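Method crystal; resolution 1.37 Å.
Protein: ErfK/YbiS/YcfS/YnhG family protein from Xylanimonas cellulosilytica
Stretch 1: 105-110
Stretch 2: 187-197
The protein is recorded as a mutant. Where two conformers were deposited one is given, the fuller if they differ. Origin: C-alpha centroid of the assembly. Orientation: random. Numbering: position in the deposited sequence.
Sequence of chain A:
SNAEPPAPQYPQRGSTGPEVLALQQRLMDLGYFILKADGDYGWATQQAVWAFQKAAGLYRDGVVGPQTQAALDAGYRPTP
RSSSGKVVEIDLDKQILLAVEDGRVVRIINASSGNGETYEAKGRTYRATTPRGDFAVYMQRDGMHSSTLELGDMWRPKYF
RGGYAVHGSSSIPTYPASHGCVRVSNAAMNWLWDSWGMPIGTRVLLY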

# COMPACT_ATOMS: atom_id res chain seq x y z
N VAL A 105 7.08 3.34 -12.25
CA VAL A 105 6.50 3.40 -10.91
C VAL A 105 6.96 4.68 -10.26
O VAL A 105 8.20 4.91 -10.07
CB VAL A 105 6.93 2.17 -10.08
CG1 VAL A 105 6.46 2.26 -8.69
CG2 VAL A 105 6.42 0.93 -10.78
N VAL A 106 6.01 5.46 -9.79
CA VAL A 106 6.28 6.68 -9.05
C VAL A 106 6.35 6.41 -7.54
O VAL A 106 7.26 6.89 -6.85
CB VAL A 106 5.24 7.79 -9.39
CG1 VAL A 106 5.46 9.07 -8.58
CG2 VAL A 106 5.27 8.07 -10.87
N ARG A 107 5.39 5.61 -7.06
CA ARG A 107 5.40 5.18 -5.66
C ARG A 107 4.85 3.79 -5.54
O ARG A 107 3.97 3.34 -6.29
CB ARG A 107 4.55 6.05 -4.66
CG ARG A 107 4.99 7.43 -4.33
CD ARG A 107 6.33 7.56 -3.62
NE ARG A 107 6.53 8.97 -3.30
CZ ARG A 107 7.01 9.86 -4.19
NH1 ARG A 107 7.33 9.51 -5.43
NH2 ARG A 107 7.10 11.13 -3.90
N ILE A 108 5.40 3.09 -4.55
CA ILE A 108 4.90 1.80 -4.10
C ILE A 108 4.29 2.03 -2.71
O ILE A 108 5.02 2.54 -1.83
CB ILE A 108 5.99 0.71 -4.02
CG1 ILE A 108 6.79 0.57 -5.30
CG2 ILE A 108 5.32 -0.62 -3.61
CD1 ILE A 108 8.01 1.42 -5.39
N ILE A 109 3.04 1.59 -2.51
CA ILE A 109 2.30 1.87 -1.30
C ILE A 109 1.82 0.54 -0.71
O ILE A 109 1.23 -0.28 -1.47
CB ILE A 109 1.15 2.85 -1.62
CG1 ILE A 109 1.71 4.23 -1.90
CG2 ILE A 109 0.15 2.93 -0.49
CD1 ILE A 109 0.78 5.14 -2.67
N ASN A 110 2.03 0.34 0.61
CA ASN A 110 1.48 -0.85 1.23
C ASN A 110 -0.05 -0.81 1.17
O ASN A 110 -0.69 0.18 1.46
CB ASN A 110 1.94 -0.88 2.68
CG ASN A 110 1.52 -2.15 3.40
OD1 ASN A 110 1.82 -3.23 2.93
ND2 ASN A 110 0.82 -1.98 4.52
N ALA A 187 -1.95 8.79 5.09
CA ALA A 187 -0.93 9.59 4.48
C ALA A 187 -0.75 9.26 3.00
O ALA A 187 -0.57 10.14 2.18
CB ALA A 187 0.35 9.46 5.25
N ALA A 188 -0.71 7.97 2.69
CA ALA A 188 -0.59 7.55 1.29
C ALA A 188 -1.82 8.05 0.51
O ALA A 188 -1.67 8.52 -0.61
CB ALA A 188 -0.42 6.03 1.15
N MSE A 189 -2.98 7.96 1.09
CA MSE A 189 -4.21 8.39 0.40
C MSE A 189 -4.11 9.92 0.15
O MSE A 189 -4.46 10.37 -0.94
CB MSE A 189 -5.44 8.03 1.22
CG MSE A 189 -6.66 8.04 0.33
SE MSE A 189 -6.62 6.47 -0.89
CE MSE A 189 -7.64 7.18 -2.36
N ASN A 190 -3.63 10.68 1.12
CA ASN A 190 -3.51 12.10 0.96
C ASN A 190 -2.53 12.44 -0.15
O ASN A 190 -2.79 13.35 -0.95
CB ASN A 190 -3.10 12.78 2.29
CG ASN A 190 -4.16 12.68 3.37
OD1 ASN A 190 -5.35 12.54 3.11
ND2 ASN A 190 -3.69 12.79 4.61
N TRP A 191 -1.46 11.68 -0.22
CA TRP A 191 -0.48 11.85 -1.26
C TRP A 191 -1.10 11.60 -2.65
O TRP A 191 -0.93 12.42 -3.59
CB TRP A 191 0.77 11.03 -1.04
CG TRP A 191 1.80 11.18 -2.10
CD1 TRP A 191 2.73 12.18 -2.17
CD2 TRP A 191 1.94 10.41 -3.31
NE1 TRP A 191 3.47 12.05 -3.35
CE2 TRP A 191 2.99 10.97 -4.06
CE3 TRP A 191 1.31 9.27 -3.81
CZ2 TRP A 191 3.38 10.47 -5.30
CZ3 TRP A 191 1.67 8.76 -5.03
CH2 TRP A 191 2.73 9.33 -5.79
N LEU A 192 -1.84 10.51 -2.80
CA LEU A 192 -2.54 10.19 -4.04
C LEU A 192 -3.46 11.32 -4.43
O LEU A 192 -3.46 11.71 -5.60
CB LEU A 192 -3.31 8.90 -3.86
CG LEU A 192 -2.48 7.62 -3.80
CD1 LEU A 192 -3.34 6.43 -3.37
CD2 LEU A 192 -1.77 7.33 -5.10
N TRP A 193 -4.27 11.87 -3.50
CA TRP A 193 -5.19 12.92 -3.79
C TRP A 193 -4.51 14.21 -4.16
O TRP A 193 -4.88 14.89 -5.13
CB TRP A 193 -6.15 13.14 -2.65
CG TRP A 193 -7.34 12.33 -2.53
CD1 TRP A 193 -7.39 11.02 -2.04
CD2 TRP A 193 -8.70 12.75 -2.73
NE1 TRP A 193 -8.69 10.62 -1.97
CE2 TRP A 193 -9.52 11.64 -2.37
CE3 TRP A 193 -9.30 13.91 -3.13
CZ2 TRP A 193 -10.89 11.70 -2.38
CZ3 TRP A 193 -10.64 13.96 -3.16
CH2 TRP A 193 -11.45 12.87 -2.76
N ASP A 194 -3.60 14.65 -3.30
CA ASP A 194 -3.20 16.06 -3.19
C ASP A 194 -1.87 16.38 -3.84
O ASP A 194 -1.65 17.47 -4.24
CB ASP A 194 -3.18 16.51 -1.75
CG ASP A 194 -4.49 16.42 -1.03
OD1 ASP A 194 -5.55 16.48 -1.68
OD2 ASP A 194 -4.41 16.23 0.24
N SER A 195 -1.01 15.40 -3.91
CA SER A 195 0.33 15.59 -4.46
C SER A 195 0.47 14.98 -5.83
O SER A 195 0.84 15.64 -6.81
CB SER A 195 1.42 15.10 -3.47
OG SER A 195 2.71 15.35 -4.00
N TRP A 196 0.23 13.68 -5.91
CA TRP A 196 0.22 12.97 -7.19
C TRP A 196 -0.91 13.42 -8.09
O TRP A 196 -0.67 13.84 -9.23
CB TRP A 196 0.22 11.45 -7.00
CG TRP A 196 0.53 10.70 -8.19
CD1 TRP A 196 1.62 10.83 -8.95
CD2 TRP A 196 -0.17 9.57 -8.69
NE1 TRP A 196 1.63 9.92 -9.97
CE2 TRP A 196 0.55 9.11 -9.82
CE3 TRP A 196 -1.40 8.95 -8.40
CZ2 TRP A 196 0.12 8.04 -10.58
CZ3 TRP A 196 -1.82 7.87 -9.08
CH2 TRP A 196 -1.10 7.41 -10.14
N GLY A 197 -2.12 13.33 -7.60
CA GLY A 197 -3.34 13.58 -8.30
C GLY A 197 -3.81 12.30 -8.94
O GLY A 197 -3.09 11.62 -9.68

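The contact joins a strand, 105-110, to a helix, 187-196, from a distant part of the same chain. Their axes approach to 9.8 Å, and their N-to-C directions differ by 144°, so the two elements run roughly, but far from exactly, antiparallel. The register follows from this direction: Ile-109 lies across from Ala-188 near the start of the helical segment, and Val-106 across from Trp-196 at its end. The spacing is not uniform. The CA atoms of Ile-109 and Ala-188 are 6.9 Å apart, whereas those of Val-106 and Trp-196 are 8.9 Å apart, and the side chains match this difference, with a methyl at the narrow end and indoles at the wide one.

At the narrow end, Ala-188 presents only its CB, and Ile-109 fills the space above it: CG2 of Ile-109 lies 3.6 Å from CB of Ala-188, a close van der Waals fit between two methyl groups. The other arm of Ile-109 (chi1 m, chi2 t) extends along the helix, though its CD1 also stays within 4.1 Å of CB of Ala-188. This CD1 rests over the seam where Leu-192 and Trp-191 meet, 4.1 Å from CD2 of Leu-192 and 4.3 Å from CE3 of Trp-191. The CA-to-CB bond of Leu-192 points sideways to the strand, but the end of the side chain comes nearer, which brings CD2 to the seam. With 71 Å² covered, Ile-109 is the strand's largest contributor.

Trp-191 is the main projection from the helix, with 78 Å² covered by the strand. Its t rotamer at chi1 carries the indole along the strand, where it meets Ile-109, Arg-107 and Val-106, each with a different approach. CD1 of Ile-109 approaches obliquely. Arg-107 lies over one face: its CG is 3.3 Å from CH2 of Trp-191 and 3.6 Å from the centroid of the six-membered ring, only 24° off the ring normal, which identifies a CH-pi contact. This uses the aliphatic part of the arginine against the aromatic surface. The guanidinium, in turn, has CZ2 of Trp-191 over one of its faces. In the deposited conformer given here, NH1 of Arg-107 also donates a hydrogen bond to its neighbour's carbonyl, O of Val-106, at 3.0 Å and 162°, which ties the outward-reaching guanidinium to its own strand's backbone.

Val-106 meets the helix through CG1, which sits at the edge of the Trp-191 ring, 3.9 Å from CH2 of Trp-191, and also lies 4.2 Å from CD1 of Trp-196, so this methyl covers the junction of two indoles that touch each other, CH2 of Trp-191 lying 3.7 Å from CD1 of Trp-196. A wider pi-type turn spans 191-196, where N of Trp-196 bonds to O of Trp-191 at 2.9 Å, and both tryptophans point their CA-to-CB bonds toward the strand.

No hydrogen bond crosses between the stretches. The 306 Å² buried in total, counting both sides, therefore rests on apolar packing and the arginine-indole contact. Val-105 and Ile-108 are out of reach of the helix.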